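Local coordinates for mutual gliding-motility protein MglA (Myxococcus xanthus DK 1622, PDB 6H17) that binds and hydrolyses GTP as a small Ras-like GTPase, acting as an intracellular switch that coordinates gliding motility and controls its direction and speed, at residues Gly65-Arg68 with Gly69-Thr72. Numbering follows the deposited sequence. Where two conformers were deposited one is given.
Sequences GEIR and GFKT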
loop_
_atom_site.group_PDB
_atom_site.type_symbol
_atom_site.label_atom_id
_atom_site.label_comp_id
_atom_site.label_asym_id
_atom_site.label_seq_id
_atom_site.Cartn_x
_atom_site.Cartn_y
_atom_site.Cartn_z
ATOM N N GLY A 65 -11.331 10.947 0.721
ATOM C CA GLY A 65 -12.649 11.204 1.250
ATOM C C GLY A 65 -12.636 11.933 2.581
ATOM O O GLY A 65 -11.608 12.148 3.228
ATOM N N GLU A 66 -13.827 12.276 3.010
ATOM C CA GLU A 66 -14.049 13.108 4.175
ATOM C C GLU A 66 -14.876 12.375 5.214
ATOM O O GLU A 66 -15.737 11.556 4.883
ATOM C CB GLU A 66 -14.821 14.332 3.678
ATOM C CG GLU A 66 -14.863 15.554 4.532
ATOM C CD GLU A 66 -15.509 16.703 3.774
ATOM O OE1 GLU A 66 -14.961 17.821 3.814
ATOM O OE2 GLU A 66 -16.551 16.464 3.114
ATOM N N ILE A 67 -14.563 12.644 6.481
ATOM C CA ILE A 67 -15.396 12.345 7.645
ATOM C C ILE A 67 -15.973 13.687 8.098
ATOM O O ILE A 67 -15.210 14.625 8.382
ATOM C CB ILE A 67 -14.547 11.726 8.769
ATOM C CG1 ILE A 67 -13.819 10.466 8.287
ATOM C CG2 ILE A 67 -15.404 11.453 9.986
ATOM C CD1 ILE A 67 -14.747 9.373 7.889
ATOM N N ARG A 68 -17.298 13.787 8.185
ATOM C CA ARG A 68 -17.941 15.052 8.502
ATOM C C ARG A 68 -17.401 15.591 9.817
ATOM O O ARG A 68 -17.334 14.867 10.812
ATOM C CB ARG A 68 -19.451 14.829 8.615
ATOM C CG ARG A 68 -20.208 15.974 9.246
ATOM C CD ARG A 68 -20.716 16.953 8.234
ATOM N NE ARG A 68 -22.128 17.225 8.490
ATOM C CZ ARG A 68 -23.130 16.798 7.725
ATOM N NH1 ARG A 68 -24.376 17.091 8.056
ATOM N NH2 ARG A 68 -22.892 16.096 6.622
ATOM N N GLY A 69 -17.046 16.876 9.834
ATOM C CA GLY A 69 -16.589 17.543 11.039
ATOM C C GLY A 69 -15.108 17.422 11.323
ATOM O O GLY A 69 -14.665 17.891 12.385
ATOM N N PHE A 70 -14.346 16.821 10.425
ATOM C CA PHE A 70 -12.904 16.660 10.574
ATOM C C PHE A 70 -12.233 16.974 9.242
ATOM O O PHE A 70 -12.868 16.948 8.182
ATOM C CB PHE A 70 -12.527 15.207 10.950
ATOM C CG PHE A 70 -13.012 14.777 12.305
ATOM C CD1 PHE A 70 -14.277 14.249 12.466
ATOM C CD2 PHE A 70 -12.199 14.895 13.420
ATOM C CE1 PHE A 70 -14.731 13.858 13.719
ATOM C CE2 PHE A 70 -12.635 14.502 14.665
ATOM C CZ PHE A 70 -13.902 13.987 14.820
ATOM N N LYS A 71 -10.948 17.328 9.310
ATOM C CA LYS A 71 -10.048 17.282 8.162
ATOM C C LYS A 71 -9.334 15.940 8.232
ATOM O O LYS A 71 -8.733 15.609 9.262
ATOM C CB LYS A 71 -9.018 18.416 8.255
ATOM C CG LYS A 71 -7.845 18.332 7.252
ATOM C CD LYS A 71 -6.829 19.472 7.435
ATOM C CE LYS A 71 -5.896 19.235 8.617
ATOM N NZ LYS A 71 -4.784 18.270 8.338
ATOM N N THR A 72 -9.397 15.169 7.149
ATOM C CA THR A 72 -8.805 13.850 7.098
ATOM C C THR A 72 -7.750 13.842 6.012
ATOM O O THR A 72 -8.003 14.276 4.884
ATOM C CB THR A 72 -9.851 12.766 6.816
ATOM O OG1 THR A 72 -10.843 12.798 7.846
ATOM C CG2 THR A 72 -9.209 11.395 6.780
HETATM O O HOH W 1 -8.905 12.414 3.103
HETATM O O HOH W 2 -14.094 18.881 6.818
HETATM O O HOH W 3 -12.641 14.647 6.820
#
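The carbonyl oxygen of Phe-70 accepts a hydrogen bond from a water at 2.7 Å. This water also accepts a hydrogen bond from Ile-67 N, at 2.8 Å, and is hydrogen-bonded to Thr-72 OG1. Thr-72 turns OG1 to the backbone-N side (chi1 -59°), which brings the hydroxyl to this water and 3.8 Å from Ile-67 CG1. Another water donates to both Gly-65 O and Thr-72 O. Water thus bridges the two arms. Their direct backbone bond is at the bend, a type II beta turn from Ile-67 to Phe-70. There Phe-70 N donates to Ile-67 O over 3.1 Å, with 146° at the hydrogen. Gly-69 holds the third position with a positive phi of 87°, common in type II turns and easy for glycine. Methyl CG2 of Ile-67 lies 3.9 Å from CD1 of Phe-70, and the Arg-68 carbonyl oxygen sits at the ring edge, 3.5 Å from CD1. Arg-9 makes a cation-pi contact with this ring, while Ile-67 packs on Leu-188 of helix 176-193. The turn leads into strand 71-78, far from the nucleotide. Its tip closes through one direct backbone bond; beyond it, waters between the arms serve polar groups of Ile-67, Phe-70 and Thr-72 instead.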